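Local coordinates for protein formylmethanofuran--tetrahydromethanopterin formyltransferase (Methanosarcina barkeri, PDB 1M5S) that reversibly transfers a formyl group from formylmethanofuran to tetrahydromethanopterin, a step of methanogenesis from carbon dioxide, working as a homotetramer, at residues G164-F169 with K275-G280; G199-S204 with A243-V248. All coordinates share one frame; numbering follows the deposited sequence.

Contact 1: G164-F169 with K275-G280; sequences GNFFIF and KKISAG
F167, I168 and F169 pair with S278, I277 and K276 as an antiparallel beta ladder in the proximal lobe of this alpha/beta-sandwich enzyme, and the N-to-C directions of the two strand segments make an angle of 167°. F167 and S278 form a hydrogen-bonded pair in which F167 N reaches S278 O at 2.7 Å and S278 N returns to F167 O; F169 N bonds K276 O, while F169 O accepts from K275 N. Between them the non-hydrogen-bonded pair I168 and I277 points to the opposite face, toward helix 254-268.

Where strand 274-278 ends, a side chain continues the pairing. From its CB, N165 turns CG into the cramped place between backbone N and carbonyl carbon (chi1 75°). OD1 accepts from G280 N at 2.7 Å, in the amide plane on a lone pair, while ND2 donates to G280 O at 3.2 Å with an angle of 175° at the hydrogen. The carboxamide thus reads both the N-H and the C=O of one residue, and ND2 also bonds G163 O. An alanine here is likely to leave G280 N and G280 O without these mates and the loop after S278 freer to shift.

F167 lies next to this grip, its CE1 3.4 Å from G280 N; the glycine has no CB, which in that direction would press on the ring. Farther along, K276 starts beside F169, with CB 4.0 Å from F169 CB. Bends at chi2 and chi3 carry CD over one ring face, a CH-pi contact. NZ then sits off-centre in a cation-pi contact, 4.9 Å from the ring centroid, with a long, weak ion pair to E9. S278 OG bonds E9 as well, while S278 CB meets F169 CE1 at 3.6 Å.

Contact 2: G199-S204 with A243-V248; sequences GGIVAS and AVYEIV
The ring of Y245 is met at its edge by V202 O, which lies near the ring plane 3.6 Å from CD1. I201 CG2 approaches the same CD1 obliquely, and A203 sets its CB 3.9 Å from CE1. Y245 OH bonds E146 of the second subunit. The side chain of E246 lies alongside V202, CG anti to the backbone N (chi1 170°), and its flat carboxylate brings OE1 to 3.9 Å from V202 CG1.

The contact lays the loop between strands 193-194 and 243-251 against strand 243-251 in the proximal lobe, beside the second subunit, whose W32 packs on I201. Two backbone bonds make V202 and E246 a single antiparallel hydrogen-bonded bridge: V202 N to E246 O at 2.8 Å, and E246 N to V202 O, almost straight at 177°. The touching parts run 136° apart, so the loop soon leaves the strand. V202 CG2 presses on V248 CG2 at 3.5 Å, tighter than usual. The backbone angles of G200 would jam a CB against the preceding carbonyl. A water donates to V248 O at 2.8 Å and weakly to G200 O. Beyond two direct hydrogen bonds, the loop is held by apolar contact and one water link.

Overall arrangement
Both contacts are buried, and contact 2 lies nearer the middle of the chain: its centre is about 12 Å from the chain centre, against about 17 Å for contact 1. They meet through neighbouring strands 147-170 and 243-251, where I168 N to Y245 O and F166 O to I247 N are probable hydrogen bonds. Contact 2 is nested along the chain inside the loop that contact 1 closes. Contact 1 joins two strands by a regular ladder and adds a carboxamide grip and a lysine over a phenylalanine ring; contact 2 attaches a loop by one bridge and a water, sets small aliphatic groups and a carbonyl against a tyrosine, and lies more extensively beside the second subunit.

Contact 1: G164-F169 with K275-G280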
ATOM      1  N   GLY A 164     -13.704 -18.843 -16.043  1.00 23.53           N
ATOM      2  CA  GLY A 164     -12.876 -18.325 -17.130  1.00 26.66           C
ATOM      3  C   GLY A 164     -11.425 -18.189 -16.672  1.00 25.02           C
ATOM      4  O   GLY A 164     -11.174 -17.944 -15.490  1.00 23.40           O
ATOM      5  N   ASN A 165     -10.463 -18.467 -17.543  1.00 20.89           N
ATOM      6  CA  ASN A 165      -9.076 -18.516 -17.096  1.00 27.01           C
ATOM      7  C   ASN A 165      -8.069 -18.523 -18.236  1.00 27.35           C
ATOM      8  O   ASN A 165      -8.435 -18.697 -19.399  1.00 24.07           O
ATOM      9  CB  ASN A 165      -8.850 -19.747 -16.199  1.00 27.28           C
ATOM     10  CG  ASN A 165      -8.793 -21.045 -16.983  1.00 38.30           C
ATOM     11  OD1 ASN A 165      -7.743 -21.430 -17.491  1.00 32.74           O
ATOM     12  ND2 ASN A 165      -9.922 -21.733 -17.072  1.00 29.00           N
ATOM     13  N   PHE A 166      -6.813 -18.240 -17.898  1.00 24.30           N
ATOM     14  CA  PHE A 166      -5.684 -18.572 -18.760  1.00 18.14           C
ATOM     15  C   PHE A 166      -4.454 -18.909 -17.917  1.00 16.87           C
ATOM     16  O   PHE A 166      -4.409 -18.606 -16.720  1.00 19.79           O
ATOM     17  CB  PHE A 166      -5.391 -17.425 -19.739  1.00 20.23           C
ATOM     18  CG  PHE A 166      -5.022 -16.126 -19.072  1.00 17.88           C
ATOM     19  CD1 PHE A 166      -3.689 -15.831 -18.779  1.00 22.49           C
ATOM     20  CD2 PHE A 166      -6.003 -15.194 -18.739  1.00 20.47           C
ATOM     21  CE1 PHE A 166      -3.343 -14.628 -18.163  1.00 16.66           C
ATOM     22  CE2 PHE A 166      -5.665 -13.990 -18.121  1.00 22.06           C
ATOM     23  CZ  PHE A 166      -4.330 -13.709 -17.833  1.00 16.28           C
ATOM     24  N   PHE A 167      -3.557 -19.699 -18.499  1.00 17.82           N
ATOM     25  CA  PHE A 167      -2.328 -20.131 -17.835  1.00 21.87           C
ATOM     26  C   PHE A 167      -1.153 -19.289 -18.337  1.00 24.00           C
ATOM     27  O   PHE A 167      -1.135 -18.866 -19.494  1.00 24.26           O
ATOM     28  CB  PHE A 167      -2.050 -21.606 -18.144  1.00 30.93           C
ATOM     29  CG  PHE A 167      -2.911 -22.577 -17.376  1.00 30.13           C
ATOM     30  CD1 PHE A 167      -4.244 -22.304 -17.114  1.00 36.78           C
ATOM     31  CD2 PHE A 167      -2.382 -23.786 -16.936  1.00 35.89           C
ATOM     32  CE1 PHE A 167      -5.036 -23.222 -16.427  1.00 31.48           C
ATOM     33  CE2 PHE A 167      -3.167 -24.704 -16.249  1.00 42.29           C
ATOM     34  CZ  PHE A 167      -4.495 -24.421 -15.996  1.00 37.93           C
ATOM     35  N   ILE A 168      -0.189 -19.035 -17.458  1.00 19.27           N
ATOM     36  CA  ILE A 168       1.024 -18.298 -17.811  1.00 22.43           C
ATOM     37  C   ILE A 168       2.221 -19.169 -17.483  1.00 16.39           C
ATOM     38  O   ILE A 168       2.462 -19.494 -16.314  1.00 20.31           O
ATOM     39  CB  ILE A 168       1.173 -16.973 -17.010  1.00 20.66           C
ATOM     40  CG1 ILE A 168      -0.056 -16.086 -17.188  1.00 17.81           C
ATOM     41  CG2 ILE A 168       2.408 -16.200 -17.482  1.00 25.42           C
ATOM     42  CD1 ILE A 168      -0.112 -14.957 -16.177  1.00 19.74           C
ATOM     43  N   PHE A 169       2.943 -19.575 -18.526  1.00 19.71           N
ATOM     44  CA  PHE A 169       4.171 -20.360 -18.386  1.00 18.06           C
ATOM     45  C   PHE A 169       5.365 -19.399 -18.375  1.00 18.14           C
ATOM     46  O   PHE A 169       5.507 -18.574 -19.277  1.00 17.02           O
ATOM     47  CB  PHE A 169       4.326 -21.327 -19.570  1.00 18.30           C
ATOM     48  CG  PHE A 169       3.286 -22.412 -19.622  1.00 23.24           C
ATOM     49  CD1 PHE A 169       1.934 -22.100 -19.746  1.00 28.59           C
ATOM     50  CD2 PHE A 169       3.665 -23.749 -19.603  1.00 37.88           C
ATOM     51  CE1 PHE A 169       0.977 -23.101 -19.852  1.00 28.50           C
ATOM     52  CE2 PHE A 169       2.716 -24.759 -19.708  1.00 33.38           C
ATOM     53  CZ  PHE A 169       1.371 -24.434 -19.834  1.00 33.71           C
ATOM     54  N   LYS A 275       6.828 -17.711 -21.580  1.00 23.95           N
ATOM     55  CA  LYS A 275       7.065 -18.659 -22.671  1.00 23.18           C
ATOM     56  C   LYS A 275       5.800 -19.017 -23.444  1.00 26.87           C
ATOM     57  O   LYS A 275       5.843 -19.211 -24.657  1.00 25.06           O
ATOM     58  CB  LYS A 275       7.709 -19.935 -22.130  1.00 27.82           C
ATOM     59  CG  LYS A 275       9.098 -19.723 -21.545  1.00 25.93           C
ATOM     60  CD  LYS A 275      10.001 -19.022 -22.546  1.00 29.25           C
ATOM     61  CE  LYS A 275      11.370 -18.761 -21.961  1.00 36.72           C
ATOM     62  NZ  LYS A 275      12.227 -18.044 -22.934  1.00 39.22           N
ATOM     63  N   LYS A 276       4.676 -19.091 -22.742  1.00 20.64           N
ATOM     64  CA  LYS A 276       3.429 -19.537 -23.347  1.00 25.37           C
ATOM     65  C   LYS A 276       2.221 -19.102 -22.527  1.00 23.05           C
ATOM     66  O   LYS A 276       2.289 -19.013 -21.298  1.00 21.47           O
ATOM     67  CB  LYS A 276       3.431 -21.063 -23.483  1.00 28.89           C
ATOM     68  CG  LYS A 276       2.334 -21.607 -24.392  1.00 36.69           C
ATOM     69  CD  LYS A 276       1.848 -22.968 -23.936  1.00 39.19           C
ATOM     70  CE  LYS A 276       2.675 -24.080 -24.522  1.00 43.46           C
ATOM     71  NZ  LYS A 276       2.071 -25.403 -24.213  1.00 44.41           N
ATOM     72  N   ILE A 277       1.137 -18.778 -23.225  1.00 19.53           N
ATOM     73  CA  ILE A 277      -0.175 -18.621 -22.609  1.00 18.41           C
ATOM     74  C   ILE A 277      -1.024 -19.831 -22.981  1.00 25.06           C
ATOM     75  O   ILE A 277      -1.142 -20.180 -24.157  1.00 20.99           O
ATOM     76  CB  ILE A 277      -0.911 -17.350 -23.118  1.00 16.63           C
ATOM     77  CG1 ILE A 277      -0.112 -16.085 -22.769  1.00 27.45           C
ATOM     78  CG2 ILE A 277      -2.338 -17.315 -22.565  1.00 18.69           C
ATOM     79  CD1 ILE A 277       0.062 -15.837 -21.282  1.00 22.23           C
ATOM     80  N   SER A 278      -1.632 -20.451 -21.979  1.00 26.01           N
ATOM     81  CA  SER A 278      -2.614 -21.496 -22.222  1.00 29.53           C
ATOM     82  C   SER A 278      -3.898 -21.211 -21.441  1.00 33.09           C
ATOM     83  O   SER A 278      -4.179 -20.058 -21.112  1.00 28.14           O
ATOM     84  CB  SER A 278      -2.043 -22.858 -21.831  1.00 30.21           C
ATOM     85  OG  SER A 278      -2.851 -23.903 -22.340  1.00 39.37           O
ATOM     86  N   ALA A 279      -4.713 -22.249 -21.248  1.00 31.50           N
ATOM     87  CA  ALA A 279      -5.986 -22.154 -20.530  1.00 31.87           C
ATOM     88  C   ALA A 279      -6.429 -23.536 -20.083  1.00 38.34           C
ATOM     89  O   ALA A 279      -6.046 -24.540 -20.678  1.00 36.71           O
ATOM     90  CB  ALA A 279      -7.054 -21.540 -21.413  1.00 32.06           C
ATOM     91  N   GLY A 280      -7.239 -23.579 -19.032  1.00 40.04           N
ATOM     92  CA  GLY A 280      -7.670 -24.849 -18.481  1.00 41.60           C
ATOM     93  C   GLY A 280      -9.086 -25.201 -18.881  1.00 41.44           C
ATOM     94  O   GLY A 280      -9.989 -24.377 -18.797  1.00 36.30           O
TER

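Contact 2: G199-S204 with A243-V248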
ATOM      1  N   GLY A 199      -4.786 -12.866  -4.170  1.00 28.25           N
ATOM      2  CA  GLY A 199      -4.142 -11.883  -5.027  1.00 19.49           C
ATOM      3  C   GLY A 199      -4.618 -11.982  -6.464  1.00 21.44           C
ATOM      4  O   GLY A 199      -4.009 -11.406  -7.366  1.00 21.94           O
ATOM      5  N   GLY A 200      -5.711 -12.713  -6.671  1.00 18.03           N
ATOM      6  CA  GLY A 200      -6.236 -12.941  -8.004  1.00 18.71           C
ATOM      7  C   GLY A 200      -5.577 -14.107  -8.719  1.00 21.93           C
ATOM      8  O   GLY A 200      -5.871 -14.368  -9.889  1.00 21.86           O
ATOM      9  N   ILE A 201      -4.699 -14.819  -8.018  1.00 18.53           N
ATOM     10  CA  ILE A 201      -3.758 -15.731  -8.670  1.00 22.08           C
ATOM     11  C   ILE A 201      -3.790 -17.160  -8.112  1.00 21.09           C
ATOM     12  O   ILE A 201      -3.661 -17.376  -6.904  1.00 20.47           O
ATOM     13  CB  ILE A 201      -2.303 -15.172  -8.594  1.00 20.91           C
ATOM     14  CG1 ILE A 201      -2.233 -13.798  -9.269  1.00 19.08           C
ATOM     15  CG2 ILE A 201      -1.331 -16.128  -9.277  1.00 20.94           C
ATOM     16  CD1 ILE A 201      -1.001 -12.988  -8.907  1.00 17.55           C
ATOM     17  N   VAL A 202      -3.942 -18.128  -9.012  1.00 23.72           N
ATOM     18  CA  VAL A 202      -3.935 -19.545  -8.656  1.00 24.28           C
ATOM     19  C   VAL A 202      -2.512 -20.082  -8.712  1.00 21.97           C
ATOM     20  O   VAL A 202      -1.920 -20.164  -9.780  1.00 22.85           O
ATOM     21  CB  VAL A 202      -4.811 -20.364  -9.637  1.00 28.83           C
ATOM     22  CG1 VAL A 202      -4.943 -21.806  -9.166  1.00 27.48           C
ATOM     23  CG2 VAL A 202      -6.174 -19.716  -9.784  1.00 27.56           C
ATOM     24  N   ALA A 203      -1.962 -20.453  -7.564  1.00 22.55           N
ATOM     25  CA  ALA A 203      -0.637 -21.053  -7.523  1.00 23.19           C
ATOM     26  C   ALA A 203      -0.701 -22.575  -7.677  1.00 29.16           C
ATOM     27  O   ALA A 203       0.279 -23.211  -8.060  1.00 25.04           O
ATOM     28  CB  ALA A 203       0.046 -20.699  -6.223  1.00 22.88           C
ATOM     29  N   SER A 204      -1.869 -23.147  -7.409  1.00 24.32           N
ATOM     30  CA  SER A 204      -2.008 -24.593  -7.291  1.00 33.75           C
ATOM     31  C   SER A 204      -2.435 -25.283  -8.587  1.00 29.27           C
ATOM     32  O   SER A 204      -1.700 -26.119  -9.120  1.00 31.93           O
ATOM     33  CB  SER A 204      -2.985 -24.941  -6.158  1.00 27.50           C
ATOM     34  OG  SER A 204      -4.219 -24.256  -6.302  1.00 25.62           O
ATOM     35  N   ALA A 243       7.783 -22.574 -13.967  1.00 24.64           N
ATOM     36  CA  ALA A 243       6.623 -22.200 -13.167  1.00 19.67           C
ATOM     37  C   ALA A 243       5.420 -21.850 -14.025  1.00 21.24           C
ATOM     38  O   ALA A 243       5.557 -21.289 -15.117  1.00 19.17           O
ATOM     39  CB  ALA A 243       6.975 -21.027 -12.247  1.00 15.88           C
ATOM     40  N   VAL A 244       4.238 -22.212 -13.534  1.00 17.86           N
ATOM     41  CA  VAL A 244       2.989 -21.844 -14.176  1.00 19.19           C
ATOM     42  C   VAL A 244       2.073 -21.222 -13.131  1.00 14.59           C
ATOM     43  O   VAL A 244       2.003 -21.691 -11.993  1.00 24.27           O
ATOM     44  CB  VAL A 244       2.271 -23.076 -14.779  1.00 20.95           C
ATOM     45  CG1 VAL A 244       1.039 -22.633 -15.562  1.00 20.38           C
ATOM     46  CG2 VAL A 244       3.222 -23.860 -15.674  1.00 23.71           C
ATOM     47  N   TYR A 245       1.431 -20.119 -13.503  1.00 19.75           N
ATOM     48  CA  TYR A 245       0.356 -19.550 -12.697  1.00 18.64           C
ATOM     49  C   TYR A 245      -0.898 -19.461 -13.549  1.00 16.22           C
ATOM     50  O   TYR A 245      -0.822 -19.285 -14.770  1.00 21.17           O
ATOM     51  CB  TYR A 245       0.730 -18.150 -12.174  1.00 19.01           C
ATOM     52  CG  TYR A 245       1.700 -18.174 -11.015  1.00 24.27           C
ATOM     53  CD1 TYR A 245       1.275 -18.513  -9.728  1.00 22.98           C
ATOM     54  CD2 TYR A 245       3.053 -17.913 -11.213  1.00 23.00           C
ATOM     55  CE1 TYR A 245       2.177 -18.593  -8.672  1.00 18.16           C
ATOM     56  CE2 TYR A 245       3.958 -17.999 -10.172  1.00 25.68           C
ATOM     57  CZ  TYR A 245       3.515 -18.341  -8.908  1.00 21.12           C
ATOM     58  OH  TYR A 245       4.429 -18.477  -7.900  1.00 20.87           O
ATOM     59  N   GLU A 246      -2.049 -19.613 -12.901  1.00 18.06           N
ATOM     60  CA  GLU A 246      -3.333 -19.487 -13.567  1.00 21.22           C
ATOM     61  C   GLU A 246      -4.107 -18.314 -12.971  1.00 20.90           C
ATOM     62  O   GLU A 246      -3.971 -18.007 -11.786  1.00 24.42           O
ATOM     63  CB  GLU A 246      -4.127 -20.782 -13.404  1.00 25.59           C
ATOM     64  CG  GLU A 246      -5.571 -20.686 -13.859  1.00 33.01           C
ATOM     65  CD  GLU A 246      -6.379 -21.940 -13.561  1.00 34.63           C
ATOM     66  OE1 GLU A 246      -5.912 -22.797 -12.773  1.00 26.22           O
ATOM     67  OE2 GLU A 246      -7.494 -22.057 -14.121  1.00 27.92           O
ATOM     68  N   ILE A 247      -4.827 -17.594 -13.825  1.00 17.57           N
ATOM     69  CA  ILE A 247      -5.747 -16.566 -13.367  1.00 21.95           C
ATOM     70  C   ILE A 247      -7.173 -17.015 -13.675  1.00 30.56           C
ATOM     71  O   ILE A 247      -7.491 -17.315 -14.824  1.00 27.93           O
ATOM     72  CB  ILE A 247      -5.435 -15.206 -14.038  1.00 22.16           C
ATOM     73  CG1 ILE A 247      -4.064 -14.711 -13.557  1.00 23.00           C
ATOM     74  CG2 ILE A 247      -6.516 -14.179 -13.706  1.00 21.35           C
ATOM     75  CD1 ILE A 247      -3.794 -13.285 -13.850  1.00 33.36           C
ATOM     76  N   VAL A 248      -7.941 -17.273 -12.615  1.00 23.96           N
ATOM     77  CA  VAL A 248      -9.364 -17.591 -12.732  1.00 26.04           C
ATOM     78  C   VAL A 248     -10.206 -16.324 -12.674  1.00 28.72           C
ATOM     79  O   VAL A 248      -9.974 -15.453 -11.842  1.00 22.19           O
ATOM     80  CB  VAL A 248      -9.819 -18.552 -11.614  1.00 33.03           C
ATOM     81  CG1 VAL A 248     -11.310 -18.820 -11.727  1.00 29.08           C
ATOM     82  CG2 VAL A 248      -9.051 -19.856 -11.708  1.00 32.00           C
TER
HETATM   83  O   HOH W   1      -8.276 -15.768  -9.630  1.00 25.26           O